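Local atomic coordinates of manganese lipoxygenase (Gaeumannomyces graminis, PDB entry 5FX8), a protein that oxidises linoleic and alpha-linolenic acids with a catalytic manganese ion, giving 11S- and 13R-hydroperoxy fatty acids. Residues G57-S62 with T307-H312; H301-R306 with I440-G445; L49-P54 with D427-R432; T81-G86 with N91-D96. All coordinates share one frame; numbering follows the deposited sequence.

Interaction 1 of 4, residues G57-S62 with T307-H312. With NAG (2-acetamido-2-deoxy-beta-D-glucopyranose), chain E.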
# COMPACT_ATOMS: atom_id res chain seq x y z
N GLY A 57 0.65 -40.41 -7.46
CA GLY A 57 0.30 -40.90 -6.14
C GLY A 57 1.09 -40.18 -5.07
O GLY A 57 0.59 -39.91 -3.98
N ALA A 58 2.33 -39.83 -5.39
CA ALA A 58 3.14 -39.04 -4.49
C ALA A 58 2.63 -37.62 -4.41
O ALA A 58 2.63 -37.01 -3.34
CB ALA A 58 4.59 -39.06 -4.94
N ARG A 59 2.22 -37.07 -5.56
CA ARG A 59 1.61 -35.74 -5.62
C ARG A 59 0.39 -35.68 -4.72
O ARG A 59 0.23 -34.79 -3.88
CB ARG A 59 1.28 -35.42 -7.08
CG ARG A 59 0.65 -34.08 -7.37
CD ARG A 59 0.67 -33.81 -8.87
NE ARG A 59 0.07 -32.53 -9.24
CZ ARG A 59 0.47 -31.80 -10.26
NH1 ARG A 59 1.46 -32.22 -11.02
NH2 ARG A 59 -0.11 -30.65 -10.52
N ASN A 60 -0.46 -36.68 -4.85
CA ASN A 60 -1.57 -36.84 -3.93
C ASN A 60 -1.11 -36.92 -2.48
O ASN A 60 -1.76 -36.39 -1.58
CB ASN A 60 -2.36 -38.07 -4.34
CG ASN A 60 -3.38 -37.77 -5.42
OD1 ASN A 60 -3.54 -36.63 -5.86
ND2 ASN A 60 -4.08 -38.82 -5.87
N ALA A 61 0.02 -37.59 -2.21
CA ALA A 61 0.43 -37.72 -0.82
C ALA A 61 0.84 -36.38 -0.24
O ALA A 61 0.54 -36.07 0.92
CB ALA A 61 1.56 -38.73 -0.67
N SER A 62 1.53 -35.56 -1.03
CA SER A 62 1.95 -34.27 -0.50
C SER A 62 0.74 -33.40 -0.22
O SER A 62 0.70 -32.70 0.80
CB SER A 62 2.90 -33.59 -1.46
OG SER A 62 3.99 -34.44 -1.69
N THR A 307 -5.71 -28.00 -1.67
CA THR A 307 -6.26 -28.89 -2.70
C THR A 307 -5.39 -28.98 -3.95
O THR A 307 -5.27 -30.05 -4.54
CB THR A 307 -7.66 -28.43 -3.13
OG1 THR A 307 -7.65 -27.02 -3.41
CG2 THR A 307 -8.72 -28.77 -2.11
N LEU A 308 -4.83 -27.86 -4.40
CA LEU A 308 -3.90 -27.88 -5.53
C LEU A 308 -2.52 -28.27 -5.05
O LEU A 308 -2.08 -27.89 -3.96
CB LEU A 308 -3.81 -26.51 -6.20
CG LEU A 308 -5.09 -25.78 -6.51
CD1 LEU A 308 -4.77 -24.44 -7.08
CD2 LEU A 308 -5.84 -26.60 -7.48
N SER A 309 -1.82 -29.01 -5.90
CA SER A 309 -0.45 -29.37 -5.60
C SER A 309 0.41 -28.12 -5.59
O SER A 309 0.12 -27.14 -6.27
CB SER A 309 0.07 -30.35 -6.64
OG SER A 309 1.44 -30.67 -6.45
N ASP A 310 1.48 -28.15 -4.82
CA ASP A 310 2.43 -27.08 -4.96
C ASP A 310 2.98 -26.97 -6.38
O ASP A 310 3.40 -25.88 -6.79
CB ASP A 310 3.53 -27.26 -3.92
CG ASP A 310 3.06 -26.92 -2.49
OD1 ASP A 310 2.08 -26.16 -2.27
OD2 ASP A 310 3.73 -27.42 -1.57
N ARG A 311 2.96 -28.05 -7.17
CA ARG A 311 3.48 -28.00 -8.54
C ARG A 311 2.41 -27.66 -9.56
O ARG A 311 2.72 -27.59 -10.74
CB ARG A 311 4.15 -29.33 -8.91
CG ARG A 311 5.27 -29.70 -7.97
CD ARG A 311 6.03 -30.94 -8.41
NE ARG A 311 5.34 -32.21 -8.17
CZ ARG A 311 4.96 -33.04 -9.14
NH1 ARG A 311 5.17 -32.74 -10.41
NH2 ARG A 311 4.35 -34.18 -8.83
N HIS A 312 1.20 -27.42 -9.14
CA HIS A 312 0.15 -26.97 -10.04
C HIS A 312 0.38 -25.53 -10.49
O HIS A 312 0.64 -24.66 -9.66
CB HIS A 312 -1.17 -27.08 -9.33
CG HIS A 312 -2.34 -27.07 -10.23
ND1 HIS A 312 -2.65 -26.00 -11.04
CD2 HIS A 312 -3.29 -28.00 -10.47
CE1 HIS A 312 -3.74 -26.27 -11.72
NE2 HIS A 312 -4.14 -27.48 -11.40
C1 NAG E . -5.12 -38.84 -6.85
C2 NAG E . -5.35 -40.25 -7.40
C3 NAG E . -6.58 -40.28 -8.32
C4 NAG E . -7.78 -39.65 -7.64
C5 NAG E . -7.40 -38.26 -7.16
C6 NAG E . -8.51 -37.57 -6.42
C7 NAG E . -3.41 -41.74 -7.73
C8 NAG E . -2.27 -42.09 -8.64
N2 NAG E . -4.19 -40.72 -8.12
O3 NAG E . -6.85 -41.62 -8.74
O4 NAG E . -8.87 -39.53 -8.55
O5 NAG E . -6.30 -38.36 -6.25
O6 NAG E . -8.84 -38.30 -5.26
O7 NAG E . -3.62 -42.34 -6.69
O HOH W 1 1.95 -32.48 -4.45
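Arg59 of helix 56-69 reaches across to the Ser309 turn, in the link between helices 268-305 and 313-321. Its CG is anti to the backbone N (chi1 -180°) and the chain stays extended to NE, which carries the guanidinium over to Ser309 and His312. Arg59 NE lies 3.4 Å from Ser309 CB, and Ser309 OG sits over one face of the guanidinium. Further out, Arg59 NH2 approaches His312 CA at 3.7 Å. Arg311 bends at chi3 and returns toward the helix, with its NH2 3.7 Å from Arg59 CD. The two guanidinium planes are 67° apart, and Arg59 NH1 is 3.8 Å from Arg311 NH1. Both arginines form salt bridges with Asp53, so the like charges meet around a shared anion. Arg59 also has a salt bridge to Glu435 and a hydrogen bond to the carbonyl of Thr48. A water joins the segments, donating to Arg59 O at 2.9 Å and lying 2.7 Å from Ser309 OG. On the side of the helix turned from Ser309, Asn60 ND2 carries an N-linked NAG; Asn60-Ala61-Ser62 is the glycosylation sequon. Ser309 OG accepts from Arg311 N at 3.1 Å. His312 ND1 caps the next helix at Val314 N, and its NE2 is hydrogen-bonded to Asp433. The arrangement is a type I turn from Ser309 to His312, opened by an ST turn and closed by a helix N-cap.

Interaction 2 of 4, residues H301-R306 with I440-G445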
# COMPACT_ATOMS: atom_id res chain seq x y z
N HIS A 301 -7.34 -18.43 -1.43
CA HIS A 301 -6.03 -19.04 -1.44
C HIS A 301 -5.92 -20.16 -0.41
O HIS A 301 -5.16 -21.10 -0.64
CB HIS A 301 -4.98 -17.97 -1.21
CG HIS A 301 -3.60 -18.51 -1.10
ND1 HIS A 301 -3.10 -19.06 0.05
CD2 HIS A 301 -2.59 -18.56 -2.00
CE1 HIS A 301 -1.85 -19.44 -0.14
NE2 HIS A 301 -1.52 -19.15 -1.38
N GLU A 302 -6.61 -20.10 0.72
CA GLU A 302 -6.55 -21.20 1.68
C GLU A 302 -7.12 -22.47 1.08
O GLU A 302 -6.53 -23.56 1.15
CB GLU A 302 -7.33 -20.85 2.95
CG GLU A 302 -6.66 -19.88 3.83
CD GLU A 302 -7.49 -19.44 4.99
OE1 GLU A 302 -7.90 -20.25 5.84
OE2 GLU A 302 -7.73 -18.23 5.07
N ALA A 303 -8.32 -22.33 0.51
CA ALA A 303 -8.96 -23.46 -0.11
C ALA A 303 -8.08 -24.04 -1.22
O ALA A 303 -7.93 -25.26 -1.32
CB ALA A 303 -10.34 -23.04 -0.60
N ALA A 304 -7.42 -23.17 -2.00
CA ALA A 304 -6.52 -23.67 -3.04
C ALA A 304 -5.32 -24.40 -2.45
O ALA A 304 -4.94 -25.47 -2.94
CB ALA A 304 -6.05 -22.53 -3.96
N PHE A 305 -4.68 -23.82 -1.44
CA PHE A 305 -3.49 -24.45 -0.88
C PHE A 305 -3.80 -25.83 -0.31
O PHE A 305 -2.97 -26.74 -0.39
CB PHE A 305 -2.89 -23.55 0.20
CG PHE A 305 -1.50 -23.91 0.62
CD1 PHE A 305 -0.42 -23.63 -0.19
CD2 PHE A 305 -1.27 -24.49 1.85
CE1 PHE A 305 0.84 -23.94 0.22
CE2 PHE A 305 -0.01 -24.79 2.27
CZ PHE A 305 1.04 -24.52 1.47
N ARG A 306 -4.99 -26.02 0.23
CA ARG A 306 -5.43 -27.32 0.71
C ARG A 306 -5.79 -28.33 -0.38
O ARG A 306 -6.15 -29.46 -0.03
CB ARG A 306 -6.63 -27.12 1.64
CG ARG A 306 -6.27 -26.40 2.91
CD ARG A 306 -7.41 -26.34 3.84
NE ARG A 306 -8.11 -27.61 3.89
CZ ARG A 306 -7.82 -28.60 4.72
NH1 ARG A 306 -6.84 -28.48 5.60
NH2 ARG A 306 -8.52 -29.71 4.66
N ILE A 440 -12.51 -26.13 -6.12
CA ILE A 440 -13.82 -25.50 -6.19
C ILE A 440 -14.75 -26.09 -5.14
O ILE A 440 -15.47 -25.37 -4.44
CB ILE A 440 -14.41 -25.61 -7.60
CG1 ILE A 440 -13.40 -25.11 -8.62
CG2 ILE A 440 -15.69 -24.84 -7.69
CD1 ILE A 440 -13.03 -23.71 -8.43
N ALA A 441 -14.74 -27.41 -5.01
CA ALA A 441 -15.56 -28.05 -3.99
C ALA A 441 -15.15 -27.60 -2.58
O ALA A 441 -16.00 -27.36 -1.72
CB ALA A 441 -15.45 -29.56 -4.16
N GLU A 442 -13.86 -27.49 -2.34
CA GLU A 442 -13.32 -27.06 -1.05
C GLU A 442 -13.73 -25.63 -0.75
O GLU A 442 -14.05 -25.29 0.40
CB GLU A 442 -11.80 -27.20 -1.08
CG GLU A 442 -11.04 -26.71 0.12
CD GLU A 442 -10.80 -27.78 1.17
OE1 GLU A 442 -10.90 -28.98 0.83
OE2 GLU A 442 -10.50 -27.42 2.34
N ALA A 443 -13.68 -24.76 -1.76
CA ALA A 443 -14.10 -23.39 -1.57
C ALA A 443 -15.56 -23.35 -1.19
O ALA A 443 -15.94 -22.68 -0.22
CB ALA A 443 -13.86 -22.57 -2.83
N ASN A 444 -16.39 -24.07 -1.93
CA ASN A 444 -17.81 -23.99 -1.69
C ASN A 444 -18.22 -24.68 -0.40
O ASN A 444 -19.28 -24.35 0.13
CB ASN A 444 -18.56 -24.59 -2.86
CG ASN A 444 -18.60 -23.67 -4.03
OD1 ASN A 444 -19.26 -22.63 -3.99
ND2 ASN A 444 -17.92 -24.05 -5.10
N GLY A 445 -17.40 -25.58 0.13
CA GLY A 445 -17.77 -26.37 1.26
C GLY A 445 -17.08 -26.00 2.55
O GLY A 445 -17.53 -25.12 3.28
O HOH W 2 -11.24 -29.19 4.21
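Ala303 and Ala443 bring the last turns of helices 268-305 and 434-444 together, with Ala303 CA and Ala443 CA 5.3 Å apart. The small side chains permit this approach. Ala303 CB lies 3.9 Å from Ala443 CA and 4.2 Å from Ala443 CB. The stem of Glu442 fills the place beside them, its CG 3.8 Å from Ala303 CB and also against the carbonyl oxygen of Ala303. A chi1 of 175° swings this stem away from the backbone nitrogen of Glu442, and a bend at chi2 then turns the carboxylate toward Arg306. Arg306 NE donates to Glu442 OE2 at 2.9 Å with an N-H...O angle of 159°, as part of a salt bridge. The carboxylate oxygen lies near the guanidinium plane, at its edge. At the acid, the nitrogen comes from above the carboxylate plane. The two planes are 38° apart, and only NE bonds to the acid directly. Arg306 NH2 reaches it through a water, which donates to Glu442 OE2 at 2.7 Å and is weakly bonded to that nitrogen. The buried charges have further partners. Glu442 OE2 is also bonded to Tyr72 OH, and its OE1 pairs with Arg67. Arg306 NH1 donates to the carbonyl of Phe70. The paired helix ends are thus joined to the end of helix 56-69 and to strand 71-73, where Tyr72 packs on both Ala303 and Arg306. Trp439, one turn back on helix 434-444, also touches Ala303.

Interaction 3 of 4, residues L49-P54 with D427-R432. Unlike the reference sequence in segment 49-54: Asn52 (reference Lys).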
# COMPACT_ATOMS: atom_id res chain seq x y z
N LEU A 49 0.09 -29.91 -14.72
CA LEU A 49 -1.21 -30.41 -14.32
C LEU A 49 -1.10 -31.82 -13.77
O LEU A 49 -0.14 -32.53 -14.06
CB LEU A 49 -2.16 -30.39 -15.50
CG LEU A 49 -2.60 -29.00 -15.95
CD1 LEU A 49 -3.55 -29.15 -17.13
CD2 LEU A 49 -3.26 -28.27 -14.81
N PRO A 50 -2.06 -32.26 -12.95
CA PRO A 50 -2.02 -33.64 -12.45
C PRO A 50 -2.48 -34.65 -13.47
O PRO A 50 -2.18 -35.84 -13.31
CB PRO A 50 -2.97 -33.60 -11.26
CG PRO A 50 -3.91 -32.53 -11.59
CD PRO A 50 -3.11 -31.48 -12.27
N ASN A 51 -3.19 -34.22 -14.51
CA ASN A 51 -3.81 -35.12 -15.48
C ASN A 51 -2.83 -36.19 -15.97
O ASN A 51 -3.11 -37.39 -15.88
CB ASN A 51 -4.37 -34.30 -16.64
CG ASN A 51 -5.17 -33.08 -16.17
OD1 ASN A 51 -4.81 -32.44 -15.18
ND2 ASN A 51 -6.26 -32.76 -16.87
N ASN A 52 -1.65 -35.78 -16.42
CA ASN A 52 -0.77 -36.78 -17.00
C ASN A 52 0.57 -36.87 -16.30
O ASN A 52 1.63 -36.94 -16.93
CB ASN A 52 -0.57 -36.50 -18.47
CG ASN A 52 -1.84 -36.65 -19.20
OD1 ASN A 52 -2.38 -37.74 -19.28
ND2 ASN A 52 -2.35 -35.57 -19.71
N ASP A 53 0.52 -36.89 -14.98
CA ASP A 53 1.68 -36.86 -14.14
C ASP A 53 2.01 -38.27 -13.69
O ASP A 53 1.15 -38.92 -13.08
CB ASP A 53 1.40 -35.96 -12.95
CG ASP A 53 2.61 -35.66 -12.16
OD1 ASP A 53 3.59 -36.40 -12.25
OD2 ASP A 53 2.58 -34.69 -11.39
N PRO A 54 3.20 -38.80 -13.96
CA PRO A 54 3.50 -40.17 -13.54
C PRO A 54 3.47 -40.32 -12.05
O PRO A 54 2.90 -41.28 -11.53
CB PRO A 54 4.91 -40.41 -14.08
CG PRO A 54 5.14 -39.40 -15.03
CD PRO A 54 4.35 -38.21 -14.66
N ASP A 427 -13.24 -28.36 -23.29
CA ASP A 427 -12.72 -28.05 -21.95
C ASP A 427 -12.56 -29.29 -21.06
O ASP A 427 -12.71 -29.21 -19.85
CB ASP A 427 -13.60 -27.02 -21.27
CG ASP A 427 -13.36 -25.63 -21.79
OD1 ASP A 427 -12.35 -25.44 -22.50
OD2 ASP A 427 -14.15 -24.72 -21.50
N GLY A 428 -12.24 -30.43 -21.68
CA GLY A 428 -12.06 -31.65 -20.92
C GLY A 428 -10.86 -31.63 -20.00
O GLY A 428 -10.92 -32.12 -18.87
N ALA A 429 -9.74 -31.06 -20.46
CA ALA A 429 -8.58 -30.94 -19.57
C ALA A 429 -8.93 -30.25 -18.25
O ALA A 429 -8.41 -30.63 -17.20
CB ALA A 429 -7.44 -30.21 -20.28
N LEU A 430 -9.80 -29.23 -18.26
CA LEU A 430 -10.20 -28.61 -16.99
C LEU A 430 -11.07 -29.54 -16.18
O LEU A 430 -10.99 -29.56 -14.95
CB LEU A 430 -10.97 -27.31 -17.21
CG LEU A 430 -10.20 -26.02 -17.40
CD1 LEU A 430 -9.79 -25.90 -18.87
CD2 LEU A 430 -11.08 -24.87 -17.00
N LEU A 431 -11.94 -30.29 -16.83
CA LEU A 431 -12.86 -31.11 -16.07
C LEU A 431 -12.14 -32.26 -15.40
O LEU A 431 -12.53 -32.66 -14.30
CB LEU A 431 -13.98 -31.62 -16.96
CG LEU A 431 -15.08 -30.60 -17.18
CD1 LEU A 431 -15.55 -30.60 -18.63
CD2 LEU A 431 -16.21 -30.83 -16.20
N ARG A 432 -11.08 -32.76 -16.02
CA ARG A 432 -10.31 -33.88 -15.53
C ARG A 432 -9.12 -33.49 -14.67
O ARG A 432 -8.32 -34.36 -14.32
CB ARG A 432 -9.82 -34.72 -16.70
CG ARG A 432 -10.92 -35.30 -17.50
CD ARG A 432 -10.40 -36.15 -18.62
NE ARG A 432 -11.18 -35.81 -19.78
CZ ARG A 432 -10.67 -35.16 -20.81
NH1 ARG A 432 -9.38 -34.87 -20.78
NH2 ARG A 432 -11.42 -34.84 -21.85
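The side-chain amide of Asn51 meets Ala429 O at its ND2 edge, while Arg432 O lies over one of its faces. Ala429 O is almost in the amide plane, only 5° out of it. The guanidinium of Arg432 is the second flat group. Gly428 O stands 3.6 Å above one of its faces, over the centre. Arg432 comes to this place by a bend at chi3, which folds its chain back beside the short helix 428-431. Its CB is the part that comes near Asn51, 4.1 Å from Asn51 ND2. The main bond runs from Asn51 ND2 to Ala429 O, at 3.0 Å. Its N-H...O angle is 145°, so it is moderately bent. The donor lies in the carbonyl plane, on a lone pair of Ala429 O. Arg432 O, over the amide face, is 3.6 Å from Asn51 ND2 and is not a hydrogen-bond partner. The CG of Asn51 is anti to its carbonyl carbon (chi1 -47°), and this directs the amide out of the loop before helix 56-69 and toward the helix 428-431. Nearby, Leu49 and Ala429 both pack on Tyr420 of helix 396-420, and Leu49 and Pro50 touch Asp433. Both Asn51 and Arg432 also touch a crystal neighbour, so their exact conformations may partly reflect the lattice. The chemistry is that of a neutral amide meeting a backbone carbonyl. Arg432 does not use its charge across this contact. The loop before helix 56-69 is therefore linked to a short surface helix by a single neutral, somewhat bent bond from side chain to main chain.

Interaction 4 of 4, residues T81-G86 with N91-D96. With NAG (2-acetamido-2-deoxy-beta-D-glucopyranose), chain J.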
# COMPACT_ATOMS: atom_id res chain seq x y z
N THR A 81 -13.70 -14.23 7.70
CA THR A 81 -13.19 -15.36 6.96
C THR A 81 -12.23 -16.15 7.85
O THR A 81 -11.56 -15.57 8.70
CB THR A 81 -12.51 -14.83 5.69
OG1 THR A 81 -13.49 -14.57 4.68
CG2 THR A 81 -11.54 -15.74 5.17
N PHE A 82 -12.15 -17.46 7.65
CA PHE A 82 -11.19 -18.27 8.37
C PHE A 82 -9.77 -17.80 8.08
O PHE A 82 -9.45 -17.42 6.95
CB PHE A 82 -11.34 -19.75 7.98
CG PHE A 82 -12.67 -20.38 8.34
CD1 PHE A 82 -13.26 -20.17 9.58
CD2 PHE A 82 -13.33 -21.22 7.44
CE1 PHE A 82 -14.46 -20.78 9.90
CE2 PHE A 82 -14.55 -21.81 7.77
CZ PHE A 82 -15.11 -21.59 8.98
N TYR A 83 -8.93 -17.82 9.08
CA TYR A 83 -7.51 -17.55 8.96
C TYR A 83 -6.75 -18.84 9.19
O TYR A 83 -7.16 -19.65 10.02
CB TYR A 83 -7.06 -16.48 9.96
CG TYR A 83 -5.63 -16.06 9.81
CD1 TYR A 83 -5.27 -15.07 8.91
CD2 TYR A 83 -4.63 -16.65 10.55
CE1 TYR A 83 -3.98 -14.69 8.77
CE2 TYR A 83 -3.36 -16.27 10.41
CZ TYR A 83 -3.03 -15.30 9.53
OH TYR A 83 -1.72 -14.94 9.41
N PRO A 84 -5.68 -19.10 8.44
CA PRO A 84 -5.03 -20.40 8.52
C PRO A 84 -4.36 -20.63 9.85
O PRO A 84 -3.67 -19.76 10.38
CB PRO A 84 -3.99 -20.36 7.40
CG PRO A 84 -3.81 -19.00 7.11
CD PRO A 84 -5.12 -18.32 7.33
N THR A 85 -4.53 -21.83 10.36
CA THR A 85 -3.83 -22.24 11.56
C THR A 85 -3.21 -23.60 11.30
O THR A 85 -3.10 -23.99 10.14
CB THR A 85 -4.78 -22.23 12.76
OG1 THR A 85 -4.02 -22.42 13.95
CG2 THR A 85 -5.82 -23.32 12.63
N GLY A 86 -2.79 -24.33 12.34
CA GLY A 86 -2.03 -25.54 12.16
C GLY A 86 -0.54 -25.27 12.06
O GLY A 86 -0.09 -24.14 11.92
N ASN A 91 3.43 -21.68 10.16
CA ASN A 91 4.70 -21.42 9.51
C ASN A 91 4.55 -20.42 8.38
O ASN A 91 5.38 -19.51 8.23
CB ASN A 91 5.31 -22.71 8.99
CG ASN A 91 6.10 -23.45 10.05
OD1 ASN A 91 5.84 -23.32 11.24
ND2 ASN A 91 7.05 -24.25 9.61
N ILE A 92 3.49 -20.55 7.59
CA ILE A 92 3.25 -19.61 6.49
C ILE A 92 2.93 -18.23 7.03
O ILE A 92 3.43 -17.22 6.52
CB ILE A 92 2.12 -20.15 5.60
CG1 ILE A 92 2.65 -21.27 4.75
CG2 ILE A 92 1.61 -19.12 4.70
CD1 ILE A 92 1.62 -21.91 3.97
N SER A 93 2.12 -18.18 8.09
CA SER A 93 1.80 -16.89 8.68
C SER A 93 3.05 -16.19 9.20
O SER A 93 3.23 -14.99 9.00
CB SER A 93 0.79 -17.10 9.79
OG SER A 93 0.16 -15.88 10.09
N ALA A 94 3.96 -16.94 9.82
CA ALA A 94 5.15 -16.35 10.40
C ALA A 94 6.17 -15.97 9.33
O ALA A 94 6.87 -14.96 9.48
CB ALA A 94 5.75 -17.31 11.41
N ARG A 95 6.28 -16.76 8.27
CA ARG A 95 7.14 -16.36 7.16
C ARG A 95 6.67 -15.05 6.56
O ARG A 95 7.49 -14.17 6.27
CB ARG A 95 7.16 -17.45 6.10
CG ARG A 95 7.97 -17.06 4.87
CD ARG A 95 7.45 -17.75 3.65
NE ARG A 95 6.04 -17.45 3.43
CZ ARG A 95 5.25 -18.17 2.64
NH1 ARG A 95 5.72 -19.25 2.03
NH2 ARG A 95 3.97 -17.84 2.48
N ASP A 96 5.36 -14.89 6.38
CA ASP A 96 4.82 -13.66 5.81
C ASP A 96 5.04 -12.48 6.74
O ASP A 96 5.35 -11.38 6.28
CB ASP A 96 3.34 -13.81 5.51
CG ASP A 96 3.08 -14.58 4.25
OD1 ASP A 96 4.03 -15.13 3.70
OD2 ASP A 96 1.92 -14.66 3.82
C1 NAG J . 7.87 -25.03 10.50
C2 NAG J . 8.09 -26.40 9.87
C3 NAG J . 9.06 -27.23 10.72
C4 NAG J . 10.35 -26.45 10.98
C5 NAG J . 10.04 -25.05 11.51
C6 NAG J . 11.27 -24.16 11.60
C7 NAG J . 6.22 -27.24 8.49
C8 NAG J . 6.88 -26.56 7.33
N2 NAG J . 6.83 -27.12 9.68
O3 NAG J . 9.36 -28.43 10.03
O4 NAG J . 11.19 -27.12 11.91
O5 NAG J . 9.11 -24.38 10.65
O6 NAG J . 11.67 -23.67 10.32
O7 NAG J . 5.17 -27.86 8.36
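Tyr83 OH and Ser93 OG are modelled 2.2 Å apart, too close for a hydrogen bond, so the details of this meeting are doubtful. The general arrangement is still clear. With chi1 at -175° the tyrosine ring is carried out from the strand, and its hydroxyl end reaches helix 86-124. Ser93 faces the strand; as modelled, its OG is at the ring edge, but its exact place is doubtful. Pro84 CD lies over one face of the same ring, 3.4 Å above the plane. The tyrosine hydroxyl is hydrogen-bonded to the carbonyl of Tyr326. On the helix, Arg95 forms a salt bridge to its neighbour Asp96, with Arg95 NE 3.1 Å and Arg95 NH2 3.0 Å from the same oxygen, Asp96 OD1. The other oxygen, Asp96 OD2, accepts from the backbone N of Tyr326. Asn91 ND2 is bonded to C1 of an NAG, and Asn91-Ile92-Ser93 is its sequon, so Ser93 serves in both the glycosylation signal and the contact. The chain passes directly from strand to helix through Gly86, whose positive phi of 87° suits glycine. Tyr83 and Thr85 pair with Gly73 and Leu71 in the two-stranded antiparallel sheet. Pro84 and Ile92 pack on helix 268-305, which carries the manganese ligand His294, and Tyr83 and Ser93 both touch Pro330 of helix 328-336.

In the fold
Interactions 1, 2 and 4 are buried, while interaction 3 lies at the surface. Interactions 1 and 3 adjoin through Asp53, which sits in the loop of 49-54 and pairs with both arginines of interaction 1. Residues 307-312 follow directly on 301-306, so interactions 1 and 2 adjoin at the end of helix 268-305; Thr307 packs on Glu442. The same helix joins interaction 2 to interaction 4, where Phe305 meets Ile92 and Glu302 lies against Pro84. Chemistry follows place: charged networks in interactions 1 and 2, a lone neutral amide bond in interaction 3, and in interaction 4 two buried hydroxyl side chains of doubtful geometry. Interaction 4 is local in sequence, whereas the others join distant parts.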